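Long-range contacts in pectate lyase (Paenibacillus sp. 0602, PDB 5GT5), which catalyses the eliminative cleavage of polygalacturonate, probably in endo fashion and also on partly methylated pectins, with calcium as the likely cofactor: residues I236-K244 with G316-N324; I290-R298 with S339-P347. The protein carries 1 engineered substitution. All coordinates share one frame; numbering follows the deposited sequence.

Both contacts are partly buried, and their centres lie about 15 Å apart. Contact 1 packs the end of helix 233-241, and the loop after it, against the irregular chain leading to strand 324-329; contact 2 pairs two short parallel strands and is the more regular. Its ladder of straight backbone bonds contrasts with the side-chain packing, waters and weak lysine bond of contact 1, which lies nearer the residues of the probable active site. The two meet directly: Ser323 of contact 1 bonds Gln345 of contact 2 through its OG, and its backbone pairs with that of Tyr346. Helix 295-301 begins in contact 2 and packs on contact 1.

Contact 1: I236-K244 with G316-N324; sequences IIAISGSQK and GYKFGITSN
Apolar packing centres on Phe319, whose ring lies against Ile236, Ile239 and Ser240. The CG2 methyl of Ile239 sits over one face of the ring, 3.5 Å from Phe319 CZ, while the CG2 of Ile236 approaches obliquely. Phe319 carries its CG anti to the backbone N (chi1 -170°), which swings the ring from its extended backbone onto the helix. A flat ring suits this place, since branched isoleucines one turn apart give it a broad surface. The CD1 methyl of Ile321 lies 4.1 Å from Ile239 CG2 and also meets the hydroxyl of Ser242, which bonds Gln274.

Ser240 brings its hydroxyl to the ring edge, in its plane, with OG 3.7 Å from Phe319 CE1. A serine fits because the carbonyl one turn back satisfies it: OG bonds Ile236 O at 2.8 Å, reaching that oxygen from the face opposite Ser240 N.

The polar part belongs to Lys244. Its chain, bent at chi2 (66°) and chi3 (74°), lets NZ bond Gln274 OE1 and, more weakly, Gly320 O at 3.1 Å. One water accepts from Lys244 NZ at 2.9 Å and also from Gly320 N; a second joins NZ to Thr322 OG1. Lys318 meets Lys244 tip to tip, the two NZ atoms 4.0 Å apart; Gly144 O accepts from Lys318.

The Lys244 side chain lies about 7 Å from those of Arg276, probably catalytic, and Asp174, a probable calcium ligand, so the contact joins helix end and loop beside the probable active site. Helices 203-212 and 219-225 flank Ile236, while helix 295-301 packs on Ile239, Ser242 and Ile321.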
ATOM      1  N   ILE A 236     -40.972  -3.300 -20.570  1.00  7.55           N
ATOM      2  CA  ILE A 236     -40.316  -2.727 -19.382  1.00  6.39           C
ATOM      3  C   ILE A 236     -39.382  -3.737 -18.712  1.00  8.61           C
ATOM      4  O   ILE A 236     -38.278  -3.386 -18.304  1.00  7.25           O
ATOM      5  CB  ILE A 236     -41.344  -2.098 -18.434  1.00  7.38           C
ATOM      6  CG1 ILE A 236     -42.066  -0.934 -19.162  1.00  7.69           C
ATOM      7  CG2 ILE A 236     -40.721  -1.686 -17.078  1.00  7.49           C
ATOM      8  CD1 ILE A 236     -43.245  -0.402 -18.362  1.00  8.33           C
ATOM      9  N   ILE A 237     -39.773  -5.000 -18.661  1.00  6.96           N
ATOM     10  CA  ILE A 237     -38.858  -6.011 -18.157  1.00  6.49           C
ATOM     11  C   ILE A 237     -37.590  -6.087 -19.032  1.00  6.08           C
ATOM     12  O   ILE A 237     -36.467  -6.128 -18.502  1.00  6.80           O
ATOM     13  CB  ILE A 237     -39.579  -7.362 -18.128  1.00  5.55           C
ATOM     14  CG1 ILE A 237     -40.602  -7.367 -16.995  1.00  8.67           C
ATOM     15  CG2 ILE A 237     -38.599  -8.520 -17.986  1.00  7.90           C
ATOM     16  CD1 ILE A 237     -41.610  -8.507 -17.144  1.00  9.21           C
ATOM     17  N   ALA A 238     -37.737  -6.067 -20.351  1.00  7.31           N
ATOM     18  CA  ALA A 238     -36.565  -6.160 -21.229  1.00  6.86           C
ATOM     19  C   ALA A 238     -35.635  -4.960 -21.091  1.00  8.57           C
ATOM     20  O   ALA A 238     -34.412  -5.123 -21.058  1.00  7.51           O
ATOM     21  CB  ALA A 238     -37.013  -6.294 -22.702  1.00  7.90           C
ATOM     22  N   ILE A 239     -36.214  -3.759 -21.015  1.00  6.57           N
ATOM     23  CA  ILE A 239     -35.412  -2.540 -20.924  1.00  6.63           C
ATOM     24  C   ILE A 239     -34.736  -2.446 -19.537  1.00  7.73           C
ATOM     25  O   ILE A 239     -33.601  -1.966 -19.398  1.00  9.11           O
ATOM     26  CB  ILE A 239     -36.259  -1.279 -21.260  1.00  7.27           C
ATOM     27  CG1 ILE A 239     -36.727  -1.335 -22.729  1.00  7.66           C
ATOM     28  CG2 ILE A 239     -35.493   0.003 -20.900  1.00  6.03           C
ATOM     29  CD1 ILE A 239     -37.986  -0.552 -22.994  1.00  9.01           C
ATOM     30  N   SER A 240     -35.414  -2.937 -18.511  1.00  6.39           N
ATOM     31  CA  SER A 240     -34.870  -2.933 -17.146  1.00  6.37           C
ATOM     32  C   SER A 240     -33.883  -4.055 -16.926  1.00  6.88           C
ATOM     33  O   SER A 240     -33.249  -4.075 -15.884  1.00  8.30           O
ATOM     34  CB  SER A 240     -35.983  -3.089 -16.108  1.00  8.63           C
ATOM     35  OG  SER A 240     -36.931  -2.050 -16.191  1.00 10.29           O
ATOM     36  N   GLY A 241     -33.740  -4.975 -17.870  1.00  6.27           N
ATOM     37  CA  GLY A 241     -32.872  -6.125 -17.657  1.00  7.54           C
ATOM     38  C   GLY A 241     -31.407  -5.792 -17.579  1.00  7.62           C
ATOM     39  O   GLY A 241     -30.675  -6.405 -16.798  1.00  7.89           O
ATOM     40  N   SER A 242     -30.947  -4.857 -18.393  1.00  6.63           N
ATOM     41  CA  SER A 242     -29.528  -4.472 -18.346  1.00  6.95           C
ATOM     42  C   SER A 242     -29.166  -3.663 -17.105  1.00  7.66           C
ATOM     43  O   SER A 242     -30.012  -3.014 -16.487  1.00  7.78           O
ATOM     44  CB  SER A 242     -29.135  -3.711 -19.618  1.00  7.88           C
ATOM     45  OG  SER A 242     -30.017  -2.646 -19.888  1.00  8.65           O
ATOM     46  N   GLN A 243     -27.901  -3.772 -16.711  1.00  5.94           N
ATOM     47  CA  GLN A 243     -27.420  -3.089 -15.500  1.00  6.49           C
ATOM     48  C   GLN A 243     -27.010  -1.665 -15.847  1.00  6.39           C
ATOM     49  O   GLN A 243     -26.274  -1.446 -16.800  1.00  8.20           O
ATOM     50  CB  GLN A 243     -26.222  -3.878 -14.952  1.00  8.06           C
ATOM     51  CG  GLN A 243     -25.411  -3.144 -13.879  1.00  8.81           C
ATOM     52  CD  GLN A 243     -26.215  -2.841 -12.632  1.00  6.83           C
ATOM     53  OE1 GLN A 243     -27.292  -3.434 -12.417  1.00  5.74           O
ATOM     54  NE2 GLN A 243     -25.705  -1.943 -11.794  1.00  7.56           N
ATOM     55  N   LYS A 244     -27.488  -0.676 -15.105  1.00  6.09           N
ATOM     56  CA  LYS A 244     -27.246   0.733 -15.491  1.00  7.78           C
ATOM     57  C   LYS A 244     -25.806   1.178 -15.268  1.00  9.50           C
ATOM     58  O   LYS A 244     -25.246   1.893 -16.088  1.00 10.85           O
ATOM     59  CB  LYS A 244     -28.199   1.654 -14.723  1.00  9.79           C
ATOM     60  CG  LYS A 244     -28.144   3.131 -15.079  1.00 15.64           C
ATOM     61  CD  LYS A 244     -28.616   3.349 -16.500  1.00 22.65           C
ATOM     62  CE  LYS A 244     -30.129   3.212 -16.617  1.00 23.98           C
ATOM     63  NZ  LYS A 244     -30.622   3.533 -18.000  1.00 16.22           N
ATOM     64  N   GLY A 316     -40.092  14.143 -17.363  1.00  8.81           N
ATOM     65  CA  GLY A 316     -38.971  14.184 -16.445  1.00 12.08           C
ATOM     66  C   GLY A 316     -38.466  12.832 -15.992  1.00 13.75           C
ATOM     67  O   GLY A 316     -37.709  12.746 -15.023  1.00 12.94           O
ATOM     68  N   TYR A 317     -38.868  11.778 -16.685  1.00 11.48           N
ATOM     69  CA  TYR A 317     -38.412  10.429 -16.327  1.00  8.41           C
ATOM     70  C   TYR A 317     -37.179  10.041 -17.124  1.00 10.19           C
ATOM     71  O   TYR A 317     -37.023  10.427 -18.285  1.00 10.69           O
ATOM     72  CB  TYR A 317     -39.506   9.414 -16.590  1.00  6.19           C
ATOM     73  CG  TYR A 317     -40.712   9.576 -15.711  1.00  6.61           C
ATOM     74  CD1 TYR A 317     -40.592   9.546 -14.322  1.00 10.59           C
ATOM     75  CD2 TYR A 317     -41.994   9.735 -16.258  1.00  9.47           C
ATOM     76  CE1 TYR A 317     -41.706   9.691 -13.495  1.00  9.99           C
ATOM     77  CE2 TYR A 317     -43.110   9.882 -15.439  1.00 13.08           C
ATOM     78  CZ  TYR A 317     -42.968   9.843 -14.063  1.00 11.32           C
ATOM     79  OH  TYR A 317     -44.056   9.969 -13.226  1.00 14.50           O
ATOM     80  N   LYS A 318     -36.289   9.282 -16.493  1.00  8.45           N
ATOM     81  CA  LYS A 318     -35.183   8.634 -17.172  1.00  9.04           C
ATOM     82  C   LYS A 318     -35.518   7.155 -17.296  1.00 11.71           C
ATOM     83  O   LYS A 318     -35.615   6.447 -16.294  1.00  9.73           O
ATOM     84  CB  LYS A 318     -33.889   8.808 -16.374  1.00 14.14           C
ATOM     85  CG  LYS A 318     -32.692   8.082 -16.930  1.00 19.94           C
ATOM     86  CD  LYS A 318     -31.471   8.346 -16.036  1.00 34.08           C
ATOM     87  CE  LYS A 318     -30.395   7.251 -16.145  1.00 44.44           C
ATOM     88  NZ  LYS A 318     -30.527   6.225 -15.019  1.00 24.23           N
ATOM     89  N   PHE A 319     -35.703   6.691 -18.519  1.00  9.21           N
ATOM     90  CA  PHE A 319     -35.981   5.283 -18.797  1.00  7.77           C
ATOM     91  C   PHE A 319     -35.549   4.934 -20.190  1.00  8.87           C
ATOM     92  O   PHE A 319     -36.187   5.336 -21.175  1.00 10.90           O
ATOM     93  CB  PHE A 319     -37.457   4.950 -18.611  1.00  7.43           C
ATOM     94  CG  PHE A 319     -37.728   3.473 -18.646  1.00  6.61           C
ATOM     95  CD1 PHE A 319     -37.347   2.666 -17.579  1.00  7.21           C
ATOM     96  CD2 PHE A 319     -38.297   2.876 -19.761  1.00  7.97           C
ATOM     97  CE1 PHE A 319     -37.561   1.288 -17.618  1.00  8.18           C
ATOM     98  CE2 PHE A 319     -38.486   1.515 -19.812  1.00  8.20           C
ATOM     99  CZ  PHE A 319     -38.128   0.719 -18.722  1.00  8.84           C
ATOM    100  N   GLY A 320     -34.489   4.150 -20.298  1.00  8.90           N
ATOM    101  CA  GLY A 320     -33.916   3.826 -21.586  1.00 10.90           C
ATOM    102  C   GLY A 320     -32.605   3.072 -21.462  1.00  9.86           C
ATOM    103  O   GLY A 320     -32.306   2.513 -20.395  1.00 11.86           O
ATOM    104  N   ILE A 321     -31.845   3.052 -22.547  1.00  9.44           N
ATOM    105  CA  ILE A 321     -30.606   2.278 -22.634  1.00  8.33           C
ATOM    106  C   ILE A 321     -29.428   3.208 -22.868  1.00  6.93           C
ATOM    107  O   ILE A 321     -29.291   3.788 -23.938  1.00 10.91           O
ATOM    108  CB  ILE A 321     -30.705   1.257 -23.765  1.00  7.87           C
ATOM    109  CG1 ILE A 321     -31.889   0.314 -23.540  1.00 10.45           C
ATOM    110  CG2 ILE A 321     -29.409   0.463 -23.931  1.00  8.55           C
ATOM    111  CD1 ILE A 321     -31.746  -0.581 -22.328  1.00 10.52           C
ATOM    112  N   THR A 322     -28.574   3.368 -21.857  1.00  6.69           N
ATOM    113  CA  THR A 322     -27.295   4.048 -22.057  1.00  7.30           C
ATOM    114  C   THR A 322     -26.395   3.029 -22.712  1.00  6.48           C
ATOM    115  O   THR A 322     -26.539   1.821 -22.468  1.00  7.42           O
ATOM    116  CB  THR A 322     -26.756   4.523 -20.712  1.00  8.14           C
ATOM    117  OG1 THR A 322     -27.673   5.520 -20.232  1.00 12.48           O
ATOM    118  CG2 THR A 322     -25.349   5.137 -20.818  1.00  8.69           C
ATOM    119  N   SER A 323     -25.522   3.490 -23.605  1.00  8.29           N
ATOM    120  CA  SER A 323     -24.689   2.583 -24.406  1.00  6.78           C
ATOM    121  C   SER A 323     -23.261   3.068 -24.440  1.00  7.62           C
ATOM    122  O   SER A 323     -22.748   3.484 -25.482  1.00  7.00           O
ATOM    123  CB  SER A 323     -25.284   2.462 -25.819  1.00  7.87           C
ATOM    124  OG  SER A 323     -24.735   1.368 -26.531  1.00  9.78           O
ATOM    125  N   ASN A 324     -22.636   3.043 -23.263  1.00  6.83           N
ATOM    126  CA  ASN A 324     -21.269   3.479 -23.087  1.00  6.00           C
ATOM    127  C   ASN A 324     -20.360   2.314 -22.776  1.00  6.10           C
ATOM    128  O   ASN A 324     -20.820   1.258 -22.360  1.00  8.81           O
ATOM    129  CB  ASN A 324     -21.149   4.485 -21.944  1.00  7.55           C
ATOM    130  CG  ASN A 324     -21.817   5.826 -22.240  1.00  9.86           C
ATOM    131  OD1 ASN A 324     -22.138   6.159 -23.397  1.00  9.29           O
ATOM    132  ND2 ASN A 324     -22.033   6.609 -21.166  1.00  8.71           N
TER
HETATM  133  O   HOH W   1     -33.464   2.981 -17.597  1.00 16.59           O
HETATM  134  O   HOH W   2     -30.217   5.790 -20.025  1.00 27.09           O

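Contact 2: I290-R298 with S339-P347; sequences IIMDATDAR and SVIKDVQYP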
ATOM      1  N   ILE A 290     -10.890  -7.980 -21.696  1.00  7.09           N
ATOM      2  CA  ILE A 290     -12.271  -7.941 -21.185  1.00  6.43           C
ATOM      3  C   ILE A 290     -13.248  -7.982 -22.338  1.00  6.73           C
ATOM      4  O   ILE A 290     -12.855  -7.747 -23.489  1.00  7.01           O
ATOM      5  CB  ILE A 290     -12.567  -6.721 -20.250  1.00  5.58           C
ATOM      6  CG1 ILE A 290     -12.491  -5.377 -20.998  1.00  7.11           C
ATOM      7  CG2 ILE A 290     -11.602  -6.761 -19.026  1.00  8.04           C
ATOM      8  CD1 ILE A 290     -13.164  -4.231 -20.218  1.00  8.40           C
ATOM      9  N   ILE A 291     -14.506  -8.302 -22.037  1.00  6.16           N
ATOM     10  CA  ILE A 291     -15.594  -8.308 -23.016  1.00  6.95           C
ATOM     11  C   ILE A 291     -16.677  -7.363 -22.539  1.00  7.81           C
ATOM     12  O   ILE A 291     -17.113  -7.466 -21.381  1.00  7.63           O
ATOM     13  CB  ILE A 291     -16.196  -9.705 -23.163  1.00  7.11           C
ATOM     14  CG1 ILE A 291     -15.129 -10.667 -23.686  1.00  9.73           C
ATOM     15  CG2 ILE A 291     -17.397  -9.685 -24.116  1.00  8.90           C
ATOM     16  CD1 ILE A 291     -15.616 -12.089 -23.775  1.00 13.56           C
ATOM     17  N   MET A 292     -17.086  -6.417 -23.394  1.00  5.93           N
ATOM     18  CA  MET A 292     -18.274  -5.612 -23.113  1.00  6.78           C
ATOM     19  C   MET A 292     -19.271  -6.037 -24.170  1.00  7.09           C
ATOM     20  O   MET A 292     -19.121  -5.661 -25.331  1.00  9.07           O
ATOM     21  CB  MET A 292     -18.011  -4.113 -23.279  1.00  8.37           C
ATOM     22  CG  MET A 292     -16.815  -3.556 -22.492  1.00  5.71           C
ATOM     23  SD  MET A 292     -16.636  -1.803 -22.947  1.00  8.27           S
ATOM     24  CE  MET A 292     -14.964  -1.472 -22.399  1.00  9.80           C
ATOM     25  N   ASP A 293     -20.255  -6.842 -23.804  1.00  7.58           N
ATOM     26  CA  ASP A 293     -21.237  -7.377 -24.748  1.00  7.42           C
ATOM     27  C   ASP A 293     -22.609  -6.900 -24.331  1.00  6.18           C
ATOM     28  O   ASP A 293     -23.217  -7.459 -23.396  1.00  8.14           O
ATOM     29  CB  ASP A 293     -21.178  -8.901 -24.754  1.00  7.77           C
ATOM     30  CG  ASP A 293     -22.071  -9.509 -25.787  1.00 10.44           C
ATOM     31  OD1 ASP A 293     -23.008  -8.849 -26.255  1.00  9.72           O
ATOM     32  OD2 ASP A 293     -21.833 -10.675 -26.144  1.00 17.83           O
ATOM     33  N   ALA A 294     -23.113  -5.890 -25.034  1.00  6.16           N
ATOM     34  CA  ALA A 294     -24.390  -5.247 -24.705  1.00  7.46           C
ATOM     35  C   ALA A 294     -25.463  -5.639 -25.734  1.00  6.66           C
ATOM     36  O   ALA A 294     -26.406  -4.888 -25.960  1.00  8.11           O
ATOM     37  CB  ALA A 294     -24.227  -3.697 -24.658  1.00  8.34           C
ATOM     38  N   THR A 295     -25.336  -6.829 -26.316  1.00  8.12           N
ATOM     39  CA  THR A 295     -26.280  -7.308 -27.347  1.00 10.12           C
ATOM     40  C   THR A 295     -27.741  -7.188 -26.935  1.00 10.72           C
ATOM     41  O   THR A 295     -28.577  -6.663 -27.690  1.00 10.57           O
ATOM     42  CB  THR A 295     -25.992  -8.779 -27.695  1.00 10.78           C
ATOM     43  OG1 THR A 295     -24.693  -8.889 -28.294  1.00 13.82           O
ATOM     44  CG2 THR A 295     -27.060  -9.334 -28.691  1.00 13.44           C
ATOM     45  N   ASP A 296     -28.067  -7.679 -25.748  1.00 11.11           N
ATOM     46  CA  ASP A 296     -29.455  -7.668 -25.307  1.00  8.38           C
ATOM     47  C   ASP A 296     -29.951  -6.274 -24.968  1.00  9.14           C
ATOM     48  O   ASP A 296     -31.110  -5.921 -25.216  1.00  8.84           O
ATOM     49  CB  ASP A 296     -29.639  -8.611 -24.135  1.00  8.55           C
ATOM     50  CG  ASP A 296     -29.033  -9.969 -24.386  1.00 18.10           C
ATOM     51  OD1 ASP A 296     -29.439 -10.615 -25.363  1.00 15.85           O
ATOM     52  OD2 ASP A 296     -28.131 -10.381 -23.615  1.00 15.28           O
ATOM     53  N   ALA A 297     -29.083  -5.441 -24.422  1.00  7.72           N
ATOM     54  CA  ALA A 297     -29.478  -4.059 -24.196  1.00  6.21           C
ATOM     55  C   ALA A 297     -29.782  -3.328 -25.510  1.00  7.47           C
ATOM     56  O   ALA A 297     -30.760  -2.564 -25.605  1.00  7.07           O
ATOM     57  CB  ALA A 297     -28.398  -3.331 -23.419  1.00  8.18           C
ATOM     58  N   ARG A 298     -28.952  -3.583 -26.517  1.00  8.05           N
ATOM     59  CA  ARG A 298     -29.117  -2.957 -27.841  1.00  8.99           C
ATOM     60  C   ARG A 298     -30.464  -3.400 -28.432  1.00  8.87           C
ATOM     61  O   ARG A 298     -31.225  -2.578 -28.978  1.00 10.41           O
ATOM     62  CB  ARG A 298     -27.940  -3.361 -28.752  1.00 11.75           C
ATOM     63  CG  ARG A 298     -27.929  -2.666 -30.128  1.00 10.61           C
ATOM     64  CD  ARG A 298     -27.590  -1.249 -29.966  1.00 10.80           C
ATOM     65  NE  ARG A 298     -27.340  -0.559 -31.234  1.00 11.56           N
ATOM     66  CZ  ARG A 298     -27.141   0.750 -31.282  1.00 13.94           C
ATOM     67  NH1 ARG A 298     -27.194   1.463 -30.167  1.00 15.27           N
ATOM     68  NH2 ARG A 298     -26.923   1.363 -32.448  1.00 16.26           N
ATOM     69  N   SER A 339      -9.327  -6.512 -26.251  1.00  6.39           N
ATOM     70  CA  SER A 339     -10.655  -6.784 -25.728  1.00  7.18           C
ATOM     71  C   SER A 339     -11.661  -6.990 -26.858  1.00  7.82           C
ATOM     72  O   SER A 339     -11.295  -6.911 -28.041  1.00  7.58           O
ATOM     73  CB  SER A 339     -11.058  -5.653 -24.794  1.00  7.64           C
ATOM     74  OG  SER A 339     -10.216  -5.683 -23.632  1.00  6.54           O
ATOM     75  N   VAL A 340     -12.898  -7.317 -26.482  1.00  8.36           N
ATOM     76  CA  VAL A 340     -14.012  -7.491 -27.413  1.00  6.45           C
ATOM     77  C   VAL A 340     -15.171  -6.613 -26.956  1.00  8.01           C
ATOM     78  O   VAL A 340     -15.579  -6.676 -25.785  1.00  8.66           O
ATOM     79  CB  VAL A 340     -14.467  -8.967 -27.409  1.00  7.53           C
ATOM     80  CG1 VAL A 340     -15.683  -9.131 -28.312  1.00 11.77           C
ATOM     81  CG2 VAL A 340     -13.307  -9.882 -27.834  1.00 10.07           C
ATOM     82  N   ILE A 341     -15.690  -5.780 -27.859  1.00  6.78           N
ATOM     83  CA  ILE A 341     -16.790  -4.867 -27.555  1.00  6.17           C
ATOM     84  C   ILE A 341     -17.867  -5.083 -28.597  1.00  7.95           C
ATOM     85  O   ILE A 341     -17.603  -4.980 -29.810  1.00 10.50           O
ATOM     86  CB  ILE A 341     -16.306  -3.400 -27.571  1.00  6.83           C
ATOM     87  CG1 ILE A 341     -15.219  -3.223 -26.488  1.00  7.22           C
ATOM     88  CG2 ILE A 341     -17.447  -2.427 -27.307  1.00  7.93           C
ATOM     89  CD1 ILE A 341     -14.621  -1.831 -26.437  1.00  8.91           C
ATOM     90  N   LYS A 342     -19.065  -5.381 -28.135  1.00  7.78           N
ATOM     91  CA  LYS A 342     -20.185  -5.658 -29.011  1.00  7.69           C
ATOM     92  C   LYS A 342     -21.408  -4.864 -28.626  1.00  6.64           C
ATOM     93  O   LYS A 342     -21.873  -4.941 -27.471  1.00  7.35           O
ATOM     94  CB  LYS A 342     -20.505  -7.161 -29.010  1.00 10.84           C
ATOM     95  CG  LYS A 342     -21.601  -7.524 -30.018  1.00 13.77           C
ATOM     96  CD  LYS A 342     -21.794  -9.018 -30.119  1.00 15.79           C
ATOM     97  CE  LYS A 342     -22.779  -9.320 -31.236  1.00 17.22           C
ATOM     98  NZ  LYS A 342     -24.137  -8.856 -30.888  1.00 19.41           N
ATOM     99  N   ASP A 343     -21.926  -4.121 -29.605  1.00  6.51           N
ATOM    100  CA  ASP A 343     -23.198  -3.422 -29.498  1.00  8.85           C
ATOM    101  C   ASP A 343     -23.205  -2.350 -28.413  1.00 10.22           C
ATOM    102  O   ASP A 343     -24.228  -2.051 -27.808  1.00  8.97           O
ATOM    103  CB  ASP A 343     -24.350  -4.417 -29.376  1.00  8.87           C
ATOM    104  CG  ASP A 343     -24.703  -5.049 -30.720  1.00 11.80           C
ATOM    105  OD1 ASP A 343     -24.272  -4.494 -31.755  1.00 11.99           O
ATOM    106  OD2 ASP A 343     -25.429  -6.075 -30.746  1.00 14.87           O
ATOM    107  N   VAL A 344     -22.043  -1.739 -28.235  1.00  7.87           N
ATOM    108  CA  VAL A 344     -21.887  -0.545 -27.407  1.00  8.44           C
ATOM    109  C   VAL A 344     -21.689   0.631 -28.354  1.00  8.00           C
ATOM    110  O   VAL A 344     -20.721   0.657 -29.121  1.00  8.71           O
ATOM    111  CB  VAL A 344     -20.673  -0.678 -26.459  1.00  7.46           C
ATOM    112  CG1 VAL A 344     -20.445   0.634 -25.712  1.00  7.41           C
ATOM    113  CG2 VAL A 344     -20.886  -1.849 -25.461  1.00  7.77           C
ATOM    114  N   GLN A 345     -22.607   1.588 -28.326  1.00  6.59           N
ATOM    115  CA  GLN A 345     -22.582   2.676 -29.309  1.00  8.24           C
ATOM    116  C   GLN A 345     -21.426   3.661 -29.092  1.00  9.72           C
ATOM    117  O   GLN A 345     -20.853   4.192 -30.059  1.00  9.83           O
ATOM    118  CB  GLN A 345     -23.918   3.410 -29.305  1.00  9.63           C
ATOM    119  CG  GLN A 345     -23.994   4.480 -30.445  1.00 13.27           C
ATOM    120  CD  GLN A 345     -25.397   4.991 -30.685  1.00 28.96           C
ATOM    121  OE1 GLN A 345     -26.374   4.428 -30.195  1.00 19.07           O
ATOM    122  NE2 GLN A 345     -25.506   6.055 -31.468  1.00 25.53           N
ATOM    123  N   TYR A 346     -21.097   3.932 -27.828  1.00  6.85           N
ATOM    124  CA  TYR A 346     -20.076   4.922 -27.489  1.00  7.58           C
ATOM    125  C   TYR A 346     -19.043   4.243 -26.617  1.00  7.21           C
ATOM    126  O   TYR A 346     -18.988   4.460 -25.410  1.00  8.82           O
ATOM    127  CB  TYR A 346     -20.683   6.129 -26.756  1.00  8.80           C
ATOM    128  CG  TYR A 346     -21.772   6.826 -27.549  1.00 10.15           C
ATOM    129  CD1 TYR A 346     -21.442   7.667 -28.597  1.00 10.96           C
ATOM    130  CD2 TYR A 346     -23.115   6.635 -27.248  1.00 14.13           C
ATOM    131  CE1 TYR A 346     -22.442   8.303 -29.342  1.00 16.20           C
ATOM    132  CE2 TYR A 346     -24.117   7.270 -27.975  1.00 16.41           C
ATOM    133  CZ  TYR A 346     -23.767   8.102 -29.010  1.00 20.65           C
ATOM    134  OH  TYR A 346     -24.768   8.733 -29.722  1.00 21.82           O
ATOM    135  N   PRO A 347     -18.201   3.397 -27.212  1.00  6.08           N
ATOM    136  CA  PRO A 347     -17.300   2.566 -26.398  1.00  9.01           C
ATOM    137  C   PRO A 347     -16.170   3.302 -25.688  1.00  6.12           C
ATOM    138  O   PRO A 347     -15.597   2.735 -24.754  1.00  6.35           O
ATOM    139  CB  PRO A 347     -16.708   1.591 -27.426  1.00  8.68           C
ATOM    140  CG  PRO A 347     -16.819   2.349 -28.764  1.00  7.78           C
ATOM    141  CD  PRO A 347     -18.119   3.100 -28.659  1.00  7.53           C
TER
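Thr295 OG1 is gripped from two directions: Lys342 NZ donates to it at 2.7 Å, and it donates at 2.6 Å to the syn lone pair of Asp293 OD1. The same OD1 accepts from Thr295 N, making an Asx turn where strand 291-293 gives way to helix 295-301. Threonine and aspartate suit this junction, one offering a hydroxyl that both gives and accepts, the other an oxygen for two donors. Lys342 reaches across with an extended chain that bends at its last torsion (chi4 -68°). Its NZ also forms a salt bridge with Asp343 OD2, 3.1 Å away and above the carboxylate plane; Asp343 OD1 accepts from Asp374 N.

Between the strands runs a parallel ladder, with Met292 N bonding Val340 O and Lys342 N bonding Met292 O, each at 2.8 Å. Ala294 N to Lys342 O extends it. Side chains pair in register: Ile291 beside Val340 on one face, Met292 beside Ile341 on the other, Met292 SD 4.0 Å from Ile341 CD1. Small Ala294 lets Val344 CG2 approach its CB.

Arg298 crosses Asp343, CB against CB, and NH1 donates to Gln345 OE1 at 3.1 Å, within the guanidinium plane; its NH2 makes a salt bridge with Asp374.

Such in-register stacking builds the parallel beta-helix of pectate lyases. Here charged and hydroxyl groups gather at the C-terminal ends of two neighbouring strands, where the lysine would probably favour ionised carboxylates.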